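Side-chain contacts in soluble lytic murein transglycosylase (Escherichia coli, PDB 1QSA), which cleaves the glycosidic bonds between N-acetylmuramic acid and N-acetylglucosamine in peptidoglycan, leaving a 1,6-anhydro bond in the muramic acid residue: residues A[291-296]-A[583-588]; A[357-362]-A[612-617]; A[545-550]-A[573-578]; A[560-565]-A[577-582]. All blocks are in the same frame, centred on the assembly; numbering follows the deposited sequence.

Interaction 1 (A[291-296]-A[583-588]); sequences RVRMAL and ETRGYV
A stacked pair of guanidinium groups, from Arg293 and Arg585, bridges helix 285-298 of the alpha-superhelix and helix 582-601 of the C-terminal catalytic domain. The CA atoms of Arg293 and Arg585 are 11.1 Å apart. Only the two long side chains meet. Their guanidinium planes are 13° from parallel, with centres 3.5 Å apart. NE of Arg293 lies over the centre of the Arg585 group, and its distance to NE of Arg585 is 3.3 Å. In return, NH2 of Arg585 sits over the centre of the Arg293 group. Arg293 runs extended from CG to NE. Arg585 bends at chi3 (62°), which lays its guanidinium flat on that of Arg293, although the side chains cross at about a right angle. Both NE atoms are donors, so no bond forms between them; outside acceptors take N-H groups. NH2 of Arg293 makes a salt bridge to Glu577, and NH1 of Arg585 is bonded to the carbonyl oxygen of Ile579. NE of Arg585 also has a long, weak ion pair with Glu577. The nearby carboxylate probably offsets the two like charges. This is a parallel arginine-arginine stack with a shared acidic neighbour, placed at an interdomain boundary.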
loop_
_atom_site.group_PDB
_atom_site.type_symbol
_atom_site.label_atom_id
_atom_site.label_comp_id
_atom_site.label_asym_id
_atom_site.label_seq_id
_atom_site.Cartn_x
_atom_site.Cartn_y
_atom_site.Cartn_z
ATOM N N ARG A 291 2.971 19.817 13.031
ATOM C CA ARG A 291 3.531 21.061 13.568
ATOM C C ARG A 291 4.884 20.796 14.237
ATOM O O ARG A 291 5.787 21.635 14.176
ATOM C CB ARG A 291 2.556 21.718 14.542
ATOM C CG ARG A 291 2.999 23.095 15.023
ATOM C CD ARG A 291 3.317 24.021 13.861
ATOM N NE ARG A 291 3.787 25.343 14.298
ATOM C CZ ARG A 291 5.053 25.632 14.579
ATOM N NH1 ARG A 291 5.988 24.686 14.529
ATOM N NH2 ARG A 291 5.375 26.868 14.959
ATOM N N VAL A 292 5.009 19.647 14.905
ATOM C CA VAL A 292 6.280 19.248 15.527
ATOM C C VAL A 292 7.312 19.079 14.407
ATOM O O VAL A 292 8.476 19.489 14.542
ATOM C CB VAL A 292 6.142 17.883 16.283
ATOM C CG1 VAL A 292 7.507 17.322 16.655
ATOM C CG2 VAL A 292 5.275 18.053 17.540
ATOM N N ARG A 293 6.890 18.470 13.302
ATOM C CA ARG A 293 7.801 18.265 12.173
ATOM C C ARG A 293 8.248 19.583 11.559
ATOM O O ARG A 293 9.398 19.698 11.125
ATOM C CB ARG A 293 7.195 17.326 11.126
ATOM C CG ARG A 293 7.110 15.879 11.634
ATOM C CD ARG A 293 6.731 14.867 10.560
ATOM N NE ARG A 293 6.839 13.512 11.111
ATOM C CZ ARG A 293 5.826 12.823 11.643
ATOM N NH1 ARG A 293 4.587 13.286 11.581
ATOM N NH2 ARG A 293 6.040 11.619 12.159
ATOM N N MET A 294 7.370 20.584 11.583
ATOM C CA MET A 294 7.719 21.914 11.070
ATOM C C MET A 294 8.846 22.503 11.930
ATOM O O MET A 294 9.788 23.105 11.414
ATOM C CB MET A 294 6.510 22.854 11.098
ATOM C CG MET A 294 6.876 24.297 10.711
ATOM S SD MET A 294 5.457 25.383 10.666
ATOM C CE MET A 294 4.976 25.217 8.976
ATOM N N ALA A 295 8.743 22.332 13.246
ATOM C CA ALA A 295 9.775 22.820 14.159
ATOM C C ALA A 295 11.091 22.084 13.902
ATOM O O ALA A 295 12.157 22.703 13.855
ATOM C CB ALA A 295 9.323 22.623 15.615
ATOM N N LEU A 296 11.024 20.760 13.723
ATOM C CA LEU A 296 12.226 19.973 13.449
ATOM C C LEU A 296 12.858 20.356 12.109
ATOM O O LEU A 296 14.082 20.414 11.972
ATOM C CB LEU A 296 11.902 18.475 13.400
ATOM C CG LEU A 296 11.697 17.771 14.742
ATOM C CD1 LEU A 296 11.292 16.311 14.490
ATOM C CD2 LEU A 296 12.966 17.834 15.589
ATOM N N GLU A 583 4.874 8.995 3.081
ATOM C CA GLU A 583 5.377 7.818 2.368
ATOM C C GLU A 583 6.899 7.858 2.222
ATOM O O GLU A 583 7.579 6.864 2.468
ATOM C CB GLU A 583 4.755 7.690 0.968
ATOM C CG GLU A 583 5.361 6.533 0.137
ATOM C CD GLU A 583 4.966 6.559 -1.346
ATOM O OE1 GLU A 583 3.913 7.150 -1.686
ATOM O OE2 GLU A 583 5.708 5.978 -2.180
ATOM N N THR A 584 7.429 9.010 1.826
ATOM C CA THR A 584 8.875 9.158 1.628
ATOM C C THR A 584 9.631 9.105 2.957
ATOM O O THR A 584 10.740 8.574 3.036
ATOM C CB THR A 584 9.178 10.459 0.878
ATOM O OG1 THR A 584 8.365 10.505 -0.308
ATOM C CG2 THR A 584 10.656 10.518 0.478
ATOM N N ARG A 585 9.057 9.710 3.992
ATOM C CA ARG A 585 9.682 9.681 5.315
ATOM C C ARG A 585 9.822 8.223 5.778
ATOM O O ARG A 585 10.891 7.795 6.232
ATOM C CB ARG A 585 8.825 10.482 6.297
ATOM C CG ARG A 585 9.449 10.660 7.656
ATOM C CD ARG A 585 8.631 11.636 8.500
ATOM N NE ARG A 585 7.265 11.199 8.773
ATOM C CZ ARG A 585 6.161 11.801 8.323
ATOM N NH1 ARG A 585 6.239 12.874 7.552
ATOM N NH2 ARG A 585 4.967 11.326 8.648
ATOM N N GLY A 586 8.748 7.448 5.630
ATOM C CA GLY A 586 8.790 6.048 6.022
ATOM C C GLY A 586 9.741 5.232 5.151
ATOM O O GLY A 586 10.423 4.319 5.637
ATOM N N TYR A 587 9.785 5.561 3.865
ATOM C CA TYR A 587 10.669 4.888 2.906
ATOM C C TYR A 587 12.138 5.067 3.327
ATOM O O TYR A 587 12.909 4.101 3.372
ATOM C CB TYR A 587 10.435 5.507 1.522
ATOM C CG TYR A 587 11.226 4.902 0.382
ATOM C CD1 TYR A 587 12.495 5.378 0.054
ATOM C CD2 TYR A 587 10.685 3.883 -0.396
ATOM C CE1 TYR A 587 13.212 4.857 -1.024
ATOM C CE2 TYR A 587 11.390 3.350 -1.484
ATOM C CZ TYR A 587 12.651 3.844 -1.790
ATOM O OH TYR A 587 13.344 3.369 -2.873
ATOM N N VAL A 588 12.522 6.306 3.635
ATOM C CA VAL A 588 13.898 6.614 4.020
ATOM C C VAL A 588 14.281 5.873 5.304
ATOM O O VAL A 588 15.351 5.273 5.375
ATOM C CB VAL A 588 14.111 8.136 4.150
ATOM C CG1 VAL A 588 15.501 8.439 4.675
ATOM C CG2 VAL A 588 13.930 8.778 2.773
#

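Interaction 2 (A[357-362]-A[612-617]); sequences AQRIGE and TEWGRR
Gln358, at the end of helix 351-359, lies flat on the indole of Trp614 from the short helix 611-615. The main interaction is a stack of amide on ring, with planes 8° apart. The two side chains run past each other in opposite directions. CD of Gln358 comes within 3.5 Å of CE3 of Trp614, and NE2 of Gln358 is 3.6 Å from CD2 of Trp614. A CH-pi contact adds to this. CG of Gln358 stands 3.6 Å from the centroid of the six-membered ring of Trp614, only 4° off the ring normal. CG of Gln358 is anti to the backbone N (chi1 -173°), which sends the extended chain over the indole. A smaller, oblique contact comes from Arg359. Its CA is 3.6 Å from CZ2 of Trp614, and its CD brushes the same atom at 4.1 Å. Replacing Trp614 with an alanine would probably leave the Gln358 amide without its flat partner and open a gap beside Arg359. Polar ends are held elsewhere: OE1 of Gln358 by the backbone N of Met609, and NH1 of Arg359 by Asp327 and Tyr323. A Schellman motif with Gly361 at C-prime closes helix 351-359. The contact lies at the surface, where the C-terminal helix 611-615 meets the end of helix 351-359, with Asp327 and Tyr323 of helix 319-331 alongside.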
loop_
_atom_site.group_PDB
_atom_site.type_symbol
_atom_site.label_atom_id
_atom_site.label_comp_id
_atom_site.label_asym_id
_atom_site.label_seq_id
_atom_site.Cartn_x
_atom_site.Cartn_y
_atom_site.Cartn_z
ATOM N N ALA A 357 21.441 4.386 19.318
ATOM C CA ALA A 357 22.759 3.789 19.512
ATOM C C ALA A 357 23.866 4.697 18.952
ATOM O O ALA A 357 24.862 4.958 19.633
ATOM C CB ALA A 357 22.810 2.420 18.853
ATOM N N GLN A 358 23.688 5.191 17.722
ATOM C CA GLN A 358 24.682 6.071 17.118
ATOM C C GLN A 358 24.814 7.390 17.903
ATOM O O GLN A 358 25.919 7.886 18.089
ATOM C CB GLN A 358 24.356 6.348 15.642
ATOM C CG GLN A 358 25.462 7.130 14.922
ATOM C CD GLN A 358 25.528 6.888 13.411
ATOM O OE1 GLN A 358 24.698 6.176 12.840
ATOM N NE2 GLN A 358 26.508 7.506 12.760
ATOM N N ARG A 359 23.698 7.909 18.409
ATOM C CA ARG A 359 23.716 9.162 19.172
ATOM C C ARG A 359 24.601 9.057 20.418
ATOM O O ARG A 359 25.409 9.947 20.673
ATOM C CB ARG A 359 22.294 9.601 19.552
ATOM C CG ARG A 359 22.225 10.935 20.330
ATOM C CD ARG A 359 22.783 12.070 19.476
ATOM N NE ARG A 359 22.933 13.346 20.190
ATOM C CZ ARG A 359 21.954 14.224 20.369
ATOM N NH1 ARG A 359 20.715 13.933 19.995
ATOM N NH2 ARG A 359 22.208 15.375 20.997
ATOM N N ILE A 360 24.498 7.958 21.162
ATOM C CA ILE A 360 25.331 7.819 22.363
ATOM C C ILE A 360 26.653 7.076 22.168
ATOM O O ILE A 360 27.347 6.768 23.138
ATOM C CB ILE A 360 24.556 7.219 23.543
ATOM C CG1 ILE A 360 24.032 5.822 23.200
ATOM C CG2 ILE A 360 23.435 8.158 23.944
ATOM C CD1 ILE A 360 23.156 5.243 24.291
ATOM N N GLY A 361 26.997 6.796 20.914
ATOM C CA GLY A 361 28.249 6.130 20.605
ATOM C C GLY A 361 28.378 4.679 21.012
ATOM O O GLY A 361 29.481 4.206 21.294
ATOM N N GLU A 362 27.256 3.969 21.053
ATOM C CA GLU A 362 27.265 2.557 21.410
ATOM C C GLU A 362 26.878 1.710 20.201
ATOM O O GLU A 362 26.196 2.178 19.294
ATOM C CB GLU A 362 26.328 2.299 22.591
ATOM C CG GLU A 362 26.840 2.899 23.898
ATOM C CD GLU A 362 25.851 2.786 25.042
ATOM O OE1 GLU A 362 25.071 1.812 25.080
ATOM O OE2 GLU A 362 25.861 3.677 25.913
ATOM N N THR A 612 30.019 11.190 7.599
ATOM C CA THR A 612 29.659 12.324 6.750
ATOM C C THR A 612 28.152 12.598 6.762
ATOM O O THR A 612 27.722 13.744 6.928
ATOM C CB THR A 612 30.193 12.126 5.320
ATOM O OG1 THR A 612 31.631 12.077 5.371
ATOM C CG2 THR A 612 29.774 13.280 4.422
ATOM N N GLU A 613 27.351 11.546 6.641
ATOM C CA GLU A 613 25.900 11.705 6.674
ATOM C C GLU A 613 25.456 12.209 8.047
ATOM O O GLU A 613 24.618 13.116 8.155
ATOM C CB GLU A 613 25.221 10.361 6.388
ATOM C CG GLU A 613 25.356 9.893 4.943
ATOM C CD GLU A 613 24.992 8.424 4.760
ATOM O OE1 GLU A 613 25.026 7.671 5.749
ATOM O OE2 GLU A 613 24.691 8.016 3.619
ATOM N N TRP A 614 26.000 11.594 9.096
ATOM C CA TRP A 614 25.656 11.937 10.475
ATOM C C TRP A 614 25.983 13.378 10.870
ATOM O O TRP A 614 25.213 14.007 11.598
ATOM C CB TRP A 614 26.373 10.978 11.438
ATOM C CG TRP A 614 25.997 11.131 12.897
ATOM C CD1 TRP A 614 26.722 11.758 13.887
ATOM C CD2 TRP A 614 24.820 10.617 13.532
ATOM N NE1 TRP A 614 26.061 11.661 15.091
ATOM C CE2 TRP A 614 24.895 10.965 14.908
ATOM C CE3 TRP A 614 23.713 9.896 13.078
ATOM C CZ2 TRP A 614 23.900 10.611 15.828
ATOM C CZ3 TRP A 614 22.719 9.543 13.997
ATOM C CH2 TRP A 614 22.825 9.903 15.357
ATOM N N GLY A 615 27.100 13.890 10.366
ATOM C CA GLY A 615 27.551 15.229 10.737
ATOM C C GLY A 615 27.256 16.415 9.842
ATOM O O GLY A 615 27.484 17.556 10.236
ATOM N N ARG A 616 26.748 16.150 8.646
ATOM C CA ARG A 616 26.422 17.176 7.665
ATOM C C ARG A 616 25.312 18.120 8.154
ATOM O O ARG A 616 24.501 17.757 9.008
ATOM C CB ARG A 616 25.968 16.492 6.374
ATOM C CG ARG A 616 25.654 17.446 5.269
ATOM C CD ARG A 616 24.685 16.856 4.281
ATOM N NE ARG A 616 24.102 17.936 3.504
ATOM C CZ ARG A 616 24.553 18.336 2.323
ATOM N NH1 ARG A 616 25.558 17.694 1.743
ATOM N NH2 ARG A 616 23.960 19.348 1.702
ATOM N N ARG A 617 25.312 19.348 7.635
ATOM C CA ARG A 617 24.253 20.303 7.939
ATOM C C ARG A 617 23.165 20.022 6.886
ATOM O O ARG A 617 23.476 19.741 5.727
ATOM C CB ARG A 617 24.767 21.747 7.840
ATOM C CG ARG A 617 25.919 22.065 8.799
ATOM C CD ARG A 617 26.310 23.555 8.766
ATOM N NE ARG A 617 26.241 24.110 7.413
ATOM C CZ ARG A 617 25.446 25.121 7.058
ATOM N NH1 ARG A 617 24.680 25.724 7.957
ATOM N NH2 ARG A 617 25.437 25.548 5.801
#

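Interaction 3 (A[545-550]-A[573-578]); sequences RIFSSA and VAFVES
Phe547 and Phe575 meet in a T-shaped pair between helix 545-554 and helix 572-578. The edge of Phe547 points at the face of Phe575. The ring centroids are 5.5 Å apart and the planes are 83° from each other. CE1 of Phe547 does the touching, 3.9 Å from CE2 of Phe575, and it lands toward the rim of that ring. Ile546 fills in next to it. Its CG2 methyl lies at the edge of the Phe575 ring, 3.8 Å from CD2 of that ring. Its CD1 reaches CG2 of Val576, also at 3.8 Å. CG2 of Ile546 touches both the Phe575 ring and CG2 of Val576. The chain of Phe575 leaves its helix with CG anti to the backbone N (chi1 -175°), and this carries the ring toward Phe547. Losing the ring to an alanine would probably leave the edge of Phe547 without its facing partner and open a gap beside CG2 of Ile546. The segments run nearly parallel, at 16°, with axes 11.2 Å apart at their closest. Leu563 of helix 556-566 packs against both rings, and Leu592 of helix 582-601 touches Ile546. Ser549 OG donates to the carbonyl oxygen of Arg545 within its own helix turn, and Ser578 OG does the same to that of Ala574. Arg545 forms salt bridges to Asp595 and Glu613, which probably balance its charge. The contact itself is wholly apolar and buried. Its cohesion within the catalytic domain rests on shape fit and on the edge-to-face pair, not on polar bonds.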
loop_
_atom_site.group_PDB
_atom_site.type_symbol
_atom_site.label_atom_id
_atom_site.label_comp_id
_atom_site.label_asym_id
_atom_site.label_seq_id
_atom_site.Cartn_x
_atom_site.Cartn_y
_atom_site.Cartn_z
ATOM N N ARG A 545 22.951 8.827 1.423
ATOM C CA ARG A 545 21.835 7.891 1.302
ATOM C C ARG A 545 20.476 8.442 1.712
ATOM O O ARG A 545 19.443 7.942 1.269
ATOM C CB ARG A 545 22.148 6.578 2.017
ATOM C CG ARG A 545 23.325 5.818 1.373
ATOM C CD ARG A 545 23.749 4.648 2.260
ATOM N NE ARG A 545 23.954 5.150 3.618
ATOM C CZ ARG A 545 23.394 4.641 4.711
ATOM N NH1 ARG A 545 22.675 3.522 4.653
ATOM N NH2 ARG A 545 23.610 5.227 5.888
ATOM N N ILE A 546 20.460 9.475 2.548
ATOM C CA ILE A 546 19.174 10.059 2.921
ATOM C C ILE A 546 18.610 10.738 1.670
ATOM O O ILE A 546 17.456 10.516 1.297
ATOM C CB ILE A 546 19.329 11.094 4.077
ATOM C CG1 ILE A 546 19.715 10.360 5.371
ATOM C CG2 ILE A 546 18.032 11.899 4.264
ATOM C CD1 ILE A 546 20.084 11.296 6.534
ATOM N N PHE A 547 19.452 11.542 1.016
ATOM C CA PHE A 547 19.039 12.254 -0.197
ATOM C C PHE A 547 18.740 11.324 -1.369
ATOM O O PHE A 547 17.717 11.486 -2.037
ATOM C CB PHE A 547 20.101 13.277 -0.628
ATOM C CG PHE A 547 20.447 14.297 0.431
ATOM C CD1 PHE A 547 19.528 14.650 1.404
ATOM C CD2 PHE A 547 21.713 14.897 0.447
ATOM C CE1 PHE A 547 19.849 15.586 2.384
ATOM C CE2 PHE A 547 22.048 15.836 1.424
ATOM C CZ PHE A 547 21.114 16.182 2.393
ATOM N N SER A 548 19.592 10.326 -1.606
ATOM C CA SER A 548 19.353 9.430 -2.732
ATOM C C SER A 548 18.113 8.570 -2.542
ATOM O O SER A 548 17.395 8.305 -3.501
ATOM C CB SER A 548 20.575 8.550 -3.038
ATOM O OG SER A 548 20.969 7.823 -1.895
ATOM N N SER A 549 17.846 8.158 -1.302
ATOM C CA SER A 549 16.667 7.347 -1.034
ATOM C C SER A 549 15.422 8.206 -1.231
ATOM O O SER A 549 14.468 7.781 -1.856
ATOM C CB SER A 549 16.709 6.753 0.383
ATOM O OG SER A 549 17.839 5.892 0.530
ATOM N N ALA A 550 15.447 9.422 -0.693
ATOM C CA ALA A 550 14.324 10.332 -0.855
ATOM C C ALA A 550 14.099 10.673 -2.331
ATOM O O ALA A 550 12.953 10.706 -2.789
ATOM C CB ALA A 550 14.550 11.602 -0.035
ATOM N N VAL A 573 18.898 13.441 11.458
ATOM C CA VAL A 573 17.680 12.828 11.987
ATOM C C VAL A 573 16.501 13.780 11.840
ATOM O O VAL A 573 15.417 13.361 11.475
ATOM C CB VAL A 573 17.848 12.428 13.481
ATOM C CG1 VAL A 573 16.691 11.541 13.931
ATOM C CG2 VAL A 573 19.192 11.715 13.701
ATOM N N ALA A 574 16.731 15.071 12.103
ATOM C CA ALA A 574 15.676 16.079 11.974
ATOM C C ALA A 574 15.249 16.198 10.504
ATOM O O ALA A 574 14.057 16.348 10.206
ATOM C CB ALA A 574 16.160 17.430 12.505
ATOM N N PHE A 575 16.203 16.094 9.583
ATOM C CA PHE A 575 15.854 16.162 8.161
ATOM C C PHE A 575 14.954 14.963 7.771
ATOM O O PHE A 575 13.929 15.142 7.133
ATOM C CB PHE A 575 17.092 16.215 7.273
ATOM C CG PHE A 575 16.768 16.401 5.824
ATOM C CD1 PHE A 575 16.538 17.674 5.301
ATOM C CD2 PHE A 575 16.605 15.297 4.992
ATOM C CE1 PHE A 575 16.140 17.830 3.964
ATOM C CE2 PHE A 575 16.211 15.440 3.663
ATOM C CZ PHE A 575 15.978 16.715 3.157
ATOM N N VAL A 576 15.310 13.760 8.216
ATOM C CA VAL A 576 14.495 12.577 7.906
ATOM C C VAL A 576 13.089 12.706 8.507
ATOM O O VAL A 576 12.081 12.521 7.813
ATOM C CB VAL A 576 15.152 11.286 8.464
ATOM C CG1 VAL A 576 14.179 10.076 8.349
ATOM C CG2 VAL A 576 16.433 10.986 7.703
ATOM N N GLU A 577 13.021 13.078 9.784
ATOM C CA GLU A 577 11.738 13.175 10.468
ATOM C C GLU A 577 10.820 14.270 9.942
ATOM O O GLU A 577 9.594 14.139 10.006
ATOM C CB GLU A 577 11.941 13.345 11.981
ATOM C CG GLU A 577 10.651 13.128 12.766
ATOM C CD GLU A 577 10.045 11.762 12.499
ATOM O OE1 GLU A 577 10.759 10.760 12.625
ATOM O OE2 GLU A 577 8.858 11.674 12.144
ATOM N N SER A 578 11.410 15.346 9.421
ATOM C CA SER A 578 10.641 16.474 8.911
ATOM C C SER A 578 10.238 16.379 7.438
ATOM O O SER A 578 9.549 17.264 6.924
ATOM C CB SER A 578 11.359 17.806 9.196
ATOM O OG SER A 578 12.621 17.859 8.562
#

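Interaction 4 (A[560-565]-A[577-582]); sequences RTWLGN and ESIPFS
Trp562 of helix 556-566 faces the turn Ile579-Pro580-Phe581, which joins helix 572-578 to helix 582-601. The tight part lies over one face of the indole. CG2 of Ile579 sits above the six-membered ring, 3.7 Å from CZ3 of Trp562. CD of Pro580 covers the five-membered ring on the same face, 3.7 Å from its centroid and 16° off the normal. Both are CH-pi contacts. The closest approach is CG of Pro580 to NE1 of Trp562, at 3.2 Å. The first torsion of Trp562 puts CG anti to the carbonyl carbon (chi1 -65°), and the ring swings out toward the turn. Ile579 is buried, and Thr584 and Val588 of helix 582-601 lie against it. The partly exposed side is the one at Phe581, where the contact is just as close but of another kind. The edge of Trp562 points at the face of Phe581 in a T-shaped pair, with centroids 5.1 Å apart and planes at 87°. CZ2 of Trp562 is 3.6 Å from CD2 of Phe581. Pro580 and Phe581 are both partly exposed, and Phe581 is the N-cap residue of helix 582-601. Ala554 and Phe575 also pack on Trp562. The contact is therefore carried by the indole's pi surface: aliphatic hydrogens meet its face, while its own edge meets another ring. Such contacts fix the turn against helix 556-566 by dispersion and weak electrostatics.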
loop_
_atom_site.group_PDB
_atom_site.type_symbol
_atom_site.label_atom_id
_atom_site.label_comp_id
_atom_site.label_asym_id
_atom_site.label_seq_id
_atom_site.Cartn_x
_atom_site.Cartn_y
_atom_site.Cartn_z
ATOM N N ARG A 560 15.366 18.655 -3.650
ATOM C CA ARG A 560 15.944 20.005 -3.734
ATOM C C ARG A 560 15.087 21.000 -2.944
ATOM O O ARG A 560 15.609 21.825 -2.191
ATOM C CB ARG A 560 16.047 20.453 -5.192
ATOM C CG ARG A 560 17.141 19.745 -5.969
ATOM C CD ARG A 560 17.365 20.401 -7.330
ATOM N NE ARG A 560 16.290 20.142 -8.291
ATOM C CZ ARG A 560 16.267 19.100 -9.127
ATOM N NH1 ARG A 560 17.218 18.186 -9.085
ATOM N NH2 ARG A 560 15.264 18.945 -9.973
ATOM N N THR A 561 13.772 20.918 -3.122
ATOM C CA THR A 561 12.833 21.779 -2.396
ATOM C C THR A 561 12.970 21.591 -0.880
ATOM O O THR A 561 13.073 22.556 -0.122
ATOM C CB THR A 561 11.381 21.489 -2.835
ATOM O OG1 THR A 561 11.235 21.869 -4.207
ATOM C CG2 THR A 561 10.374 22.261 -1.991
ATOM N N TRP A 562 12.976 20.342 -0.432
ATOM C CA TRP A 562 13.119 20.064 0.986
ATOM C C TRP A 562 14.423 20.611 1.568
ATOM O O TRP A 562 14.433 21.183 2.663
ATOM C CB TRP A 562 13.003 18.560 1.219
ATOM C CG TRP A 562 11.636 18.042 0.865
ATOM C CD1 TRP A 562 10.486 18.779 0.725
ATOM C CD2 TRP A 562 11.280 16.681 0.585
ATOM N NE1 TRP A 562 9.437 17.956 0.375
ATOM C CE2 TRP A 562 9.897 16.666 0.275
ATOM C CE3 TRP A 562 11.993 15.467 0.559
ATOM C CZ2 TRP A 562 9.213 15.488 -0.060
ATOM C CZ3 TRP A 562 11.302 14.287 0.226
ATOM C CH2 TRP A 562 9.927 14.316 -0.077
ATOM N N LEU A 563 15.511 20.492 0.807
ATOM C CA LEU A 563 16.798 21.001 1.269
ATOM C C LEU A 563 16.803 22.529 1.305
ATOM O O LEU A 563 17.432 23.133 2.173
ATOM C CB LEU A 563 17.938 20.451 0.408
ATOM C CG LEU A 563 18.367 19.032 0.803
ATOM C CD1 LEU A 563 19.275 18.419 -0.272
ATOM C CD2 LEU A 563 19.071 19.093 2.165
ATOM N N GLY A 564 16.041 23.140 0.396
ATOM C CA GLY A 564 15.930 24.593 0.365
ATOM C C GLY A 564 15.140 25.076 1.578
ATOM O O GLY A 564 15.382 26.177 2.086
ATOM N N ASN A 565 14.235 24.230 2.065
ATOM C CA ASN A 565 13.402 24.542 3.230
ATOM C C ASN A 565 14.197 24.496 4.540
ATOM O O ASN A 565 14.147 25.440 5.323
ATOM C CB ASN A 565 12.213 23.573 3.329
ATOM C CG ASN A 565 11.194 23.744 2.204
ATOM O OD1 ASN A 565 11.185 24.749 1.492
ATOM N ND2 ASN A 565 10.304 22.757 2.063
ATOM N N GLU A 577 13.021 13.078 9.784
ATOM C CA GLU A 577 11.738 13.175 10.468
ATOM C C GLU A 577 10.820 14.270 9.942
ATOM O O GLU A 577 9.594 14.139 10.006
ATOM C CB GLU A 577 11.941 13.345 11.981
ATOM C CG GLU A 577 10.651 13.128 12.766
ATOM C CD GLU A 577 10.045 11.762 12.499
ATOM O OE1 GLU A 577 10.759 10.760 12.625
ATOM O OE2 GLU A 577 8.858 11.674 12.144
ATOM N N SER A 578 11.410 15.346 9.421
ATOM C CA SER A 578 10.641 16.474 8.911
ATOM C C SER A 578 10.238 16.379 7.438
ATOM O O SER A 578 9.549 17.264 6.924
ATOM C CB SER A 578 11.359 17.806 9.196
ATOM O OG SER A 578 12.621 17.859 8.562
ATOM N N ILE A 579 10.661 15.324 6.750
ATOM C CA ILE A 579 10.250 15.133 5.348
ATOM C C ILE A 579 8.709 15.204 5.382
ATOM O O ILE A 579 8.058 14.454 6.102
ATOM C CB ILE A 579 10.732 13.776 4.818
ATOM C CG1 ILE A 579 12.244 13.862 4.533
ATOM C CG2 ILE A 579 9.951 13.394 3.553
ATOM C CD1 ILE A 579 12.913 12.517 4.178
ATOM N N PRO A 580 8.121 16.134 4.618
ATOM C CA PRO A 580 6.662 16.305 4.611
ATOM C C PRO A 580 5.761 15.235 4.017
ATOM O O PRO A 580 4.572 15.221 4.317
ATOM C CB PRO A 580 6.472 17.667 3.945
ATOM C CG PRO A 580 7.621 17.765 3.018
ATOM C CD PRO A 580 8.788 17.142 3.771
ATOM N N PHE A 581 6.302 14.375 3.159
ATOM C CA PHE A 581 5.524 13.292 2.566
ATOM C C PHE A 581 5.682 12.082 3.482
ATOM O O PHE A 581 6.788 11.556 3.612
ATOM C CB PHE A 581 6.066 12.903 1.189
ATOM C CG PHE A 581 5.830 13.920 0.113
ATOM C CD1 PHE A 581 5.191 15.131 0.382
ATOM C CD2 PHE A 581 6.265 13.656 -1.186
ATOM C CE1 PHE A 581 4.995 16.072 -0.640
ATOM C CE2 PHE A 581 6.080 14.576 -2.204
ATOM C CZ PHE A 581 5.439 15.789 -1.928
ATOM N N SER A 582 4.592 11.637 4.102
ATOM C CA SER A 582 4.663 10.490 5.008
ATOM C C SER A 582 5.231 9.236 4.349
ATOM O O SER A 582 5.984 8.501 4.985
ATOM C CB SER A 582 3.287 10.188 5.617
ATOM O OG SER A 582 2.318 9.984 4.611
#

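Overall arrangement
From the N terminus, residues 291-296 come first and pair with 583-588. Residues 357-362 follow and pair with 612-617. The segments alternate, so the loops of interactions 1 and 2 cross. Both tie helices of the superhelical region to the C-terminal catalytic domain, and their centres are about 19 Å apart. Interactions 3 and 4 are local to the catalytic domain and lie within both long loops. They close short loops from 545-550 and 560-565, and their second segments share Glu577 and Ser578. Glu577 also links interaction 3 to interaction 1, and the Glu613 to Arg545 salt bridge joins interactions 2 and 3.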